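Local coordinates for protein beta-galactosidase (Trichoderma reesei, PDB 3OG2) that probably hydrolyses terminal non-reducing beta-D-galactose residues from beta-D-galactosides, as a glycosylated family 35 glycoside hydrolase, at residues P171-Y175 against I208-I213; A507-K511 against V539-G543; I649-P655 against L975-P980; F719-A724 against L767-R772. Residues are numbered along the deposited sequence.

Contact 1: residues P171-Y175 against I208-I213; sequences PVILY and IIVPLI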
# COMPACT_ATOMS: atom_id res chain seq x y z
N PRO A 171 -11.87 15.81 5.58
CA PRO A 171 -11.28 15.45 4.29
C PRO A 171 -12.05 14.45 3.44
O PRO A 171 -11.65 14.28 2.29
CB PRO A 171 -9.92 14.83 4.74
CG PRO A 171 -10.25 14.23 6.08
CD PRO A 171 -11.21 15.18 6.73
N VAL A 172 -13.06 13.77 3.96
CA VAL A 172 -13.67 12.66 3.19
C VAL A 172 -14.64 13.18 2.13
O VAL A 172 -15.59 13.92 2.44
CB VAL A 172 -14.38 11.66 4.14
CG1 VAL A 172 -15.11 10.61 3.31
CG2 VAL A 172 -13.38 10.99 5.07
N ILE A 173 -14.38 12.80 0.88
CA ILE A 173 -15.23 13.26 -0.23
C ILE A 173 -16.03 12.17 -0.91
O ILE A 173 -16.97 12.47 -1.64
CB ILE A 173 -14.34 13.98 -1.30
CG1 ILE A 173 -13.24 13.07 -1.87
CG2 ILE A 173 -13.81 15.29 -0.74
CD1 ILE A 173 -12.57 13.63 -3.10
N LEU A 174 -15.67 10.91 -0.70
CA LEU A 174 -16.29 9.78 -1.41
C LEU A 174 -16.28 8.58 -0.46
O LEU A 174 -15.42 8.47 0.40
CB LEU A 174 -15.54 9.39 -2.66
CG LEU A 174 -15.55 10.40 -3.80
CD1 LEU A 174 -14.50 9.96 -4.84
CD2 LEU A 174 -16.94 10.48 -4.43
N TYR A 175 -17.28 7.71 -0.62
CA TYR A 175 -17.38 6.50 0.17
C TYR A 175 -17.65 5.31 -0.74
O TYR A 175 -18.55 5.36 -1.58
CB TYR A 175 -18.52 6.69 1.19
CG TYR A 175 -18.80 5.58 2.16
CD1 TYR A 175 -19.43 4.38 1.79
CD2 TYR A 175 -18.43 5.76 3.52
CE1 TYR A 175 -19.66 3.39 2.70
CE2 TYR A 175 -18.72 4.75 4.44
CZ TYR A 175 -19.34 3.57 4.02
OH TYR A 175 -19.62 2.58 4.95
N ILE A 208 -23.64 9.02 6.11
CA ILE A 208 -22.83 9.27 4.94
C ILE A 208 -23.70 9.97 3.91
O ILE A 208 -24.73 9.39 3.52
CB ILE A 208 -22.26 7.95 4.38
CG1 ILE A 208 -21.36 7.26 5.41
CG2 ILE A 208 -21.56 8.16 3.06
CD1 ILE A 208 -20.08 8.04 5.78
N ILE A 209 -23.30 11.19 3.51
CA ILE A 209 -24.09 11.95 2.53
C ILE A 209 -23.24 12.28 1.31
O ILE A 209 -23.78 12.78 0.34
CB ILE A 209 -24.69 13.24 3.11
CG1 ILE A 209 -23.64 14.18 3.69
CG2 ILE A 209 -25.79 12.87 4.13
CD1 ILE A 209 -24.26 15.52 4.14
N VAL A 210 -21.91 12.01 1.32
CA VAL A 210 -21.10 12.19 0.13
C VAL A 210 -21.46 11.12 -0.87
O VAL A 210 -22.20 10.17 -0.56
CB VAL A 210 -19.59 12.18 0.48
CG1 VAL A 210 -19.27 13.43 1.36
CG2 VAL A 210 -19.14 10.88 1.13
N PRO A 211 -21.00 11.28 -2.12
CA PRO A 211 -21.37 10.28 -3.13
C PRO A 211 -20.76 8.92 -2.81
O PRO A 211 -19.65 8.81 -2.30
CB PRO A 211 -20.78 10.83 -4.42
CG PRO A 211 -20.69 12.34 -4.15
CD PRO A 211 -20.24 12.41 -2.71
N LEU A 212 -21.56 7.91 -3.23
CA LEU A 212 -21.11 6.51 -3.11
C LEU A 212 -20.54 6.06 -4.45
O LEU A 212 -21.17 6.26 -5.49
CB LEU A 212 -22.29 5.57 -2.76
CG LEU A 212 -23.00 5.93 -1.46
CD1 LEU A 212 -24.22 5.02 -1.30
CD2 LEU A 212 -22.01 5.85 -0.31
N ILE A 213 -19.38 5.46 -4.40
CA ILE A 213 -18.69 4.95 -5.59
C ILE A 213 -18.36 3.51 -5.34
O ILE A 213 -17.99 3.11 -4.22
CB ILE A 213 -17.43 5.78 -5.83
CG1 ILE A 213 -16.77 5.45 -7.19
CG2 ILE A 213 -16.40 5.69 -4.71
CD1 ILE A 213 -15.76 6.53 -7.66
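The Y175 side chain overlaps two aliphatic side chains of I208-I213: CD2 of Y175 comes 3.6 Å from CD1 of I208, and CD1 of Y175 lies 3.6 Å from CD2 of L212. CB of Y175 also rests 4.2 Å from CG2 of V210, so the tyrosine touches I208, V210 and L212. The backbone fixes this placement. Y175 N donates to P211 O (3.1 Å) and Y175 O accepts from I213 N (2.9 Å), so one residue bonds to both neighbours of L212, as in a parallel bridge, and L212 CA closes to 3.2 Å from Y175 O in a CA-H...O contact. L174 packs beside it, CD2 lying 3.9 Å from CB of P211. Upstream, I173 O faces CB of V210 and CD of P211, each 3.4 Å away, and finds no hydrogen-bond partner. Helices 144-163 and 193-205 cover the Y175 ring through A158, I161 and A203, while strand 110-116 pairs with the other edge of 172-177. Strand, helix 193-205 and the bridged return through I208-I213 are arranged as in a beta-alpha-beta crossover, the repeating unit of the TIM barrel; strand 172-177 leads directly to the galactose-binding N179 and E180.

Contact 2: residues A507-K511 against V539-G543; sequences AKAKK and VVQLG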
# COMPACT_ATOMS: atom_id res chain seq x y z
N ALA A 507 9.21 43.62 -29.81
CA ALA A 507 9.64 42.58 -28.88
C ALA A 507 10.09 41.30 -29.56
O ALA A 507 9.58 40.93 -30.63
CB ALA A 507 8.50 42.28 -27.91
N LYS A 508 11.06 40.59 -28.98
CA LYS A 508 11.49 39.32 -29.56
C LYS A 508 11.93 38.32 -28.51
O LYS A 508 12.18 38.70 -27.37
CB LYS A 508 12.71 39.50 -30.45
CG LYS A 508 13.67 40.47 -29.78
CD LYS A 508 14.66 40.99 -30.83
CE LYS A 508 15.73 41.88 -30.21
NZ LYS A 508 17.02 41.18 -29.99
N ALA A 509 12.04 37.08 -28.98
CA ALA A 509 12.47 36.04 -28.06
C ALA A 509 13.85 36.32 -27.50
O ALA A 509 14.70 36.87 -28.20
CB ALA A 509 12.45 34.71 -28.82
N LYS A 510 14.08 35.90 -26.26
CA LYS A 510 15.42 36.03 -25.66
C LYS A 510 15.88 34.67 -25.15
O LYS A 510 15.20 34.05 -24.36
CB LYS A 510 15.42 37.07 -24.53
CG LYS A 510 16.81 37.42 -24.01
CD LYS A 510 16.83 38.55 -22.99
CE LYS A 510 18.07 38.52 -22.12
NZ LYS A 510 19.31 38.28 -22.92
N LYS A 511 17.03 34.22 -25.62
CA LYS A 511 17.62 32.97 -25.14
C LYS A 511 18.32 33.25 -23.83
O LYS A 511 19.19 34.12 -23.84
CB LYS A 511 18.62 32.41 -26.14
CG LYS A 511 17.99 31.94 -27.43
CD LYS A 511 19.02 31.36 -28.41
CE LYS A 511 18.23 30.88 -29.63
NZ LYS A 511 19.06 30.28 -30.69
N VAL A 539 16.54 27.62 -21.66
CA VAL A 539 15.53 28.53 -21.10
C VAL A 539 15.38 29.65 -22.12
O VAL A 539 16.38 30.24 -22.53
CB VAL A 539 15.92 29.11 -19.73
CG1 VAL A 539 14.83 30.06 -19.18
CG2 VAL A 539 16.20 28.02 -18.71
N VAL A 540 14.15 29.97 -22.48
CA VAL A 540 13.83 31.05 -23.38
C VAL A 540 12.73 31.92 -22.77
O VAL A 540 11.78 31.40 -22.17
CB VAL A 540 13.37 30.53 -24.77
CG1 VAL A 540 12.92 31.70 -25.67
CG2 VAL A 540 14.49 29.72 -25.42
N GLN A 541 12.88 33.23 -22.92
CA GLN A 541 11.88 34.18 -22.47
C GLN A 541 11.17 34.79 -23.69
O GLN A 541 11.83 35.28 -24.62
CB GLN A 541 12.53 35.30 -21.67
CG GLN A 541 11.45 36.31 -21.25
CD GLN A 541 12.01 37.37 -20.34
OE1 GLN A 541 13.23 37.39 -20.17
NE2 GLN A 541 11.16 38.24 -19.79
N LEU A 542 9.85 34.72 -23.71
CA LEU A 542 9.00 35.32 -24.73
C LEU A 542 8.07 36.32 -24.07
O LEU A 542 7.04 35.97 -23.49
CB LEU A 542 8.20 34.26 -25.49
CG LEU A 542 8.92 33.04 -26.04
CD1 LEU A 542 7.91 32.07 -26.65
CD2 LEU A 542 9.97 33.44 -27.05
N GLY A 543 8.36 37.60 -24.12
CA GLY A 543 7.55 38.53 -23.35
C GLY A 543 7.71 38.19 -21.88
O GLY A 543 8.82 38.09 -21.35
O HOH W 1 11.06 38.39 -25.02
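A507-K511 and V539-G543 run antiparallel, their end-to-end directions 174° apart. K510 and Q541 form the hydrogen-bonded pair, with K510 N to Q541 O and Q541 N to K510 O both 2.9 Å; K511 and V540 follow as a non-hydrogen-bonded pair with CA atoms 4.6 Å apart. On the N-terminal side of K510 direct bonding gives way to water 1, which donates to K508 O (2.6 Å) and Q541 O (3.2 Å) and accepts from G543 N (3.0 Å), spanning the gap as the chains separate. G543 leaves the strand with a positive phi, and Q541 NE2 reaches forward to G543 O at 2.8 Å. K510 and Q541 share one face, CB of K510 lying 4.4 Å from CB of Q541, while K511 and V540 point to the other. The tightest apolar contact is A509 CB against L542 CD2 at 3.3 Å, with V540 CG1 4.4 Å from the same A509 CB. Strand 510-513 is an edge strand of a five-stranded sheet; strand 538-542 lies between it and 545-551. I519 of strand 518-521, in the adjoining eight-stranded sheet, meets A509, K511 and V540, and K511 NZ bonds to V517 O just before that strand.

Contact 3: residues I649-P655 against L975-P980; sequences IPHVQVP and LKSKSP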
# COMPACT_ATOMS: atom_id res chain seq x y z
N ILE A 649 25.47 14.16 5.28
CA ILE A 649 24.89 12.81 5.42
C ILE A 649 25.88 12.01 6.28
O ILE A 649 27.01 11.74 5.83
CB ILE A 649 24.68 12.16 4.04
CG1 ILE A 649 23.82 13.03 3.11
CG2 ILE A 649 24.12 10.73 4.13
CD1 ILE A 649 22.42 13.32 3.63
N PRO A 650 25.54 11.72 7.53
CA PRO A 650 26.54 11.11 8.42
C PRO A 650 26.64 9.62 8.20
O PRO A 650 25.75 9.01 7.63
CB PRO A 650 25.96 11.39 9.82
CG PRO A 650 24.46 11.37 9.57
CD PRO A 650 24.24 11.98 8.20
N HIS A 651 27.74 9.09 8.71
CA HIS A 651 27.90 7.67 8.88
C HIS A 651 27.01 7.28 10.05
O HIS A 651 26.97 7.94 11.07
CB HIS A 651 29.36 7.35 9.22
CG HIS A 651 29.52 5.89 9.56
ND1 HIS A 651 29.47 4.91 8.59
CD2 HIS A 651 29.68 5.23 10.72
CE1 HIS A 651 29.62 3.72 9.16
NE2 HIS A 651 29.75 3.87 10.47
N VAL A 652 26.31 6.18 9.89
CA VAL A 652 25.53 5.73 11.03
C VAL A 652 26.02 4.36 11.48
O VAL A 652 26.20 3.45 10.69
CB VAL A 652 24.06 5.74 10.63
CG1 VAL A 652 23.25 4.67 11.32
CG2 VAL A 652 23.53 7.17 10.92
N GLN A 653 26.22 4.30 12.77
CA GLN A 653 26.54 3.04 13.42
C GLN A 653 25.35 2.62 14.28
O GLN A 653 24.73 3.34 15.07
CB GLN A 653 27.83 3.07 14.24
CG GLN A 653 28.85 2.01 13.85
CD GLN A 653 28.40 0.59 13.62
OE1 GLN A 653 28.87 -0.34 14.31
NE2 GLN A 653 27.52 0.32 12.65
N VAL A 654 25.00 1.36 14.10
CA VAL A 654 23.95 0.85 15.00
C VAL A 654 24.52 -0.37 15.72
O VAL A 654 25.52 -0.97 15.31
CB VAL A 654 22.65 0.50 14.25
CG1 VAL A 654 21.94 1.75 13.73
CG2 VAL A 654 23.00 -0.52 13.18
N PRO A 655 23.91 -0.72 16.83
CA PRO A 655 24.45 -1.83 17.61
C PRO A 655 24.40 -3.13 16.80
O PRO A 655 23.51 -3.32 15.97
CB PRO A 655 23.50 -1.95 18.80
CG PRO A 655 22.74 -0.69 18.84
CD PRO A 655 22.70 -0.13 17.46
N LEU A 975 20.95 -5.76 12.37
CA LEU A 975 20.21 -4.54 12.15
C LEU A 975 20.83 -3.84 10.97
O LEU A 975 22.04 -3.64 11.00
CB LEU A 975 20.27 -3.82 13.49
CG LEU A 975 19.45 -2.58 13.69
CD1 LEU A 975 17.97 -2.98 13.64
CD2 LEU A 975 19.83 -1.91 14.99
N LYS A 976 20.07 -3.48 9.98
CA LYS A 976 20.54 -2.76 8.80
C LYS A 976 19.91 -1.37 8.75
O LYS A 976 18.73 -1.17 9.06
CB LYS A 976 20.25 -3.54 7.50
CG LYS A 976 21.00 -4.86 7.60
CD LYS A 976 22.51 -4.68 7.61
CE LYS A 976 23.22 -5.99 7.30
NZ LYS A 976 24.61 -5.81 6.80
N SER A 977 20.71 -0.40 8.32
CA SER A 977 20.21 0.96 8.13
C SER A 977 20.32 1.33 6.64
O SER A 977 21.23 0.88 5.94
CB SER A 977 20.94 1.99 8.98
OG SER A 977 22.33 1.98 8.61
N LYS A 978 19.39 2.17 6.19
CA LYS A 978 19.52 2.76 4.85
C LYS A 978 20.24 4.09 5.03
O LYS A 978 20.42 4.58 6.15
CB LYS A 978 18.16 2.90 4.23
CG LYS A 978 17.36 1.60 4.17
CD LYS A 978 17.99 0.56 3.27
CE LYS A 978 17.32 -0.81 3.50
NZ LYS A 978 17.87 -1.82 2.56
N SER A 979 20.66 4.66 3.93
CA SER A 979 21.40 5.94 3.98
C SER A 979 20.56 7.01 4.66
O SER A 979 19.37 7.19 4.31
CB SER A 979 21.76 6.31 2.53
OG SER A 979 22.58 7.48 2.51
N PRO A 980 21.14 7.74 5.61
CA PRO A 980 20.32 8.72 6.34
C PRO A 980 19.80 9.83 5.43
O PRO A 980 20.53 10.34 4.58
CB PRO A 980 21.29 9.34 7.37
CG PRO A 980 22.63 8.83 7.05
CD PRO A 980 22.53 7.71 6.09
O HOH W 2 23.35 -5.65 13.96
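This is apolar side-chain packing between an extended loop and a strand, with no direct hydrogen bond between them. I649-P655 belongs to the connection from strand 641-643 to strand 663-666, and it runs back along L975-P980, the end of strand 973-977 and the turn after it; the two directions are 164° apart. Nearest CA atoms are 6.2 Å (I649 to P980) and 7.2 Å (V654 to L975) apart, wider than beta pairing. V652 and V654 point into the gap and meet L975, S977 and P980 from the strand side, whereas H651 and Q653, alternating with them, point their CA-to-CB bonds away. P980 is the centre of one end: its CG lies 3.7 Å from CD of P650, 3.2 Å from P650 O, 3.8 Å from CG2 of I649 and 4.3 Å from CG2 of V652. Strand 973-977 pairs with strand 900-908 in one of the C-terminal all-beta regions, consistent with the galactose-binding-like jelly-roll fold, and the loop lies over the face of the strand that carries L975 and S977, on the way to strand 663-666. S977 OG stands 3.9 Å from CG1 of V652. At the other end, L975 CD2 meets V654 CB at 3.8 Å and P655 CD at 4.2 Å, while L891 and L893 also touch P655. Water 2 bridges the backbones at the L975 end, donating to P655 O (3.1 Å) and accepting from L975 N (2.9 Å).

Contact 4: residues F719-A724 against L767-R772; sequences FTARTA and LDRLVR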
# COMPACT_ATOMS: atom_id res chain seq x y z
N PHE A 719 -5.11 -39.78 25.31
CA PHE A 719 -5.66 -41.08 25.02
C PHE A 719 -5.05 -42.12 25.96
O PHE A 719 -3.96 -41.87 26.53
CB PHE A 719 -5.41 -41.50 23.55
CG PHE A 719 -3.96 -41.78 23.17
CD1 PHE A 719 -3.17 -40.73 22.66
CD2 PHE A 719 -3.41 -43.05 23.31
CE1 PHE A 719 -1.84 -41.04 22.29
CE2 PHE A 719 -2.11 -43.33 22.97
CZ PHE A 719 -1.32 -42.31 22.44
N THR A 720 -5.71 -43.27 26.07
CA THR A 720 -5.13 -44.40 26.82
C THR A 720 -4.65 -45.43 25.85
O THR A 720 -5.39 -45.84 24.96
CB THR A 720 -6.27 -44.97 27.71
OG1 THR A 720 -6.68 -43.93 28.61
CG2 THR A 720 -5.69 -46.18 28.45
N ALA A 721 -3.38 -45.83 25.95
CA ALA A 721 -2.87 -46.78 24.98
C ALA A 721 -3.61 -48.10 25.09
O ALA A 721 -3.74 -48.66 26.19
CB ALA A 721 -1.36 -46.97 25.16
N ARG A 722 -4.01 -48.63 23.93
CA ARG A 722 -4.63 -49.95 23.86
C ARG A 722 -3.65 -51.02 23.44
O ARG A 722 -3.75 -52.16 23.90
CB ARG A 722 -5.82 -49.93 22.89
CG ARG A 722 -6.90 -49.06 23.57
CD ARG A 722 -8.18 -49.89 23.69
NE ARG A 722 -9.30 -49.02 23.28
CZ ARG A 722 -9.94 -49.29 22.15
NH1 ARG A 722 -9.53 -50.36 21.47
NH2 ARG A 722 -10.95 -48.55 21.74
N THR A 723 -2.73 -50.69 22.56
CA THR A 723 -1.64 -51.58 22.16
C THR A 723 -0.30 -50.83 22.20
O THR A 723 -0.28 -49.62 22.29
CB THR A 723 -1.88 -52.16 20.76
OG1 THR A 723 -2.09 -51.10 19.81
CG2 THR A 723 -3.16 -53.00 20.75
N ALA A 724 0.78 -51.60 22.19
CA ALA A 724 2.08 -50.96 22.31
C ALA A 724 2.42 -50.11 21.10
O ALA A 724 3.17 -49.16 21.21
CB ALA A 724 3.12 -52.05 22.53
N LEU A 767 2.94 -44.33 16.65
CA LEU A 767 3.18 -44.06 18.08
C LEU A 767 3.59 -45.42 18.67
O LEU A 767 2.73 -46.26 18.93
CB LEU A 767 1.99 -43.45 18.79
CG LEU A 767 1.34 -42.23 18.07
CD1 LEU A 767 0.10 -41.79 18.87
CD2 LEU A 767 2.33 -41.10 17.87
N ASP A 768 4.89 -45.61 18.83
CA ASP A 768 5.38 -46.92 19.24
C ASP A 768 5.85 -46.98 20.67
O ASP A 768 6.06 -45.92 21.31
CB ASP A 768 6.60 -47.24 18.34
CG ASP A 768 6.90 -48.72 18.29
OD1 ASP A 768 6.09 -49.61 18.67
OD2 ASP A 768 8.02 -49.03 17.83
N ARG A 769 6.03 -48.20 21.20
CA ARG A 769 6.65 -48.42 22.49
C ARG A 769 5.79 -47.84 23.61
O ARG A 769 6.30 -47.31 24.62
CB ARG A 769 8.07 -47.88 22.53
CG ARG A 769 8.92 -48.61 21.47
CD ARG A 769 10.37 -48.14 21.46
NE ARG A 769 10.50 -46.78 20.89
CZ ARG A 769 10.79 -45.74 21.64
NH1 ARG A 769 10.99 -45.88 22.94
NH2 ARG A 769 10.89 -44.56 21.10
N LEU A 770 4.48 -47.96 23.44
CA LEU A 770 3.53 -47.48 24.48
C LEU A 770 3.26 -48.57 25.52
O LEU A 770 3.26 -49.77 25.19
CB LEU A 770 2.17 -47.10 23.85
CG LEU A 770 2.27 -46.20 22.63
CD1 LEU A 770 0.86 -45.98 22.06
CD2 LEU A 770 2.91 -44.86 22.95
N VAL A 771 2.99 -48.09 26.74
CA VAL A 771 2.61 -48.98 27.84
C VAL A 771 1.09 -49.14 27.82
O VAL A 771 0.37 -48.14 28.03
CB VAL A 771 3.08 -48.40 29.16
CG1 VAL A 771 2.61 -49.30 30.33
CG2 VAL A 771 4.61 -48.30 29.11
N ARG A 772 0.60 -50.34 27.56
CA ARG A 772 -0.85 -50.50 27.51
C ARG A 772 -1.52 -50.04 28.79
O ARG A 772 -1.05 -50.36 29.91
CB ARG A 772 -1.20 -51.98 27.23
CG ARG A 772 -0.86 -52.54 25.87
CD ARG A 772 -1.07 -54.01 25.69
NE ARG A 772 -2.13 -54.61 26.47
CZ ARG A 772 -2.88 -55.62 25.99
NH1 ARG A 772 -2.68 -56.11 24.76
NH2 ARG A 772 -3.83 -56.13 26.76
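F719, next to last in strand 713-720 of an all-beta domain consistent with the galactose-binding-like beta-sandwich fold, points its ring into the interior: CZ of F719 lies 3.9 Å from CD1 of L767, and CE2, at the ring edge, is 4.1 Å from CD1 of L770. L809 and L778 from strands 803-811 and 775-782 also touch F719. Two residues on, A721 turns its CB toward the second segment, 3.8 Å from CB of L770 and 3.5 Å from V771 O; its backbone still bonds to G773 and R774. The CA-to-CB bond of R722 points away, but the carbonyl O of R722 sits 3.5 Å from CG of R772 and lies over one face of that residue's guanidinium. The CA-to-CB bond of T723 also points away from L767-R772, its OG1 bonding to R725 O and S812 N, while CA of T723 rests 3.9 Å from CG of R772. A724 makes the backbone link between the two loops. Its CA approaches L770 O at 3.3 Å in a CA-H...O contact. Nearby, D768 OD2 forms a salt bridge with R725, the residue after A724. The carbonyl of A724 accepts from L770 N at 2.9 Å, nearly straight at 170°, while R769 N, only 3.0 Å from the same A724 O, is too poorly angled to bond.

Overall arrangement
Contact 1 is the one in the catalytic barrel: the side chain of Y175 is about 9 Å from that of I119 and that of I213 about 10 Å from that of E278, two galactose-binding residues. The other three lie away from that site, in the beta-rich remainder. Contacts 2 and 4 are on opposite sides of the chain's centre, their own centres 97 Å apart. Contact 3 is on the opposite side of that centre from contact 1, 43 Å between their centres, with the side chain of S979 about 4 Å from a bound NAG. None touches another, but contact 3 joins residues 320 apart in sequence, and contact 4 is nested within the loop it closes.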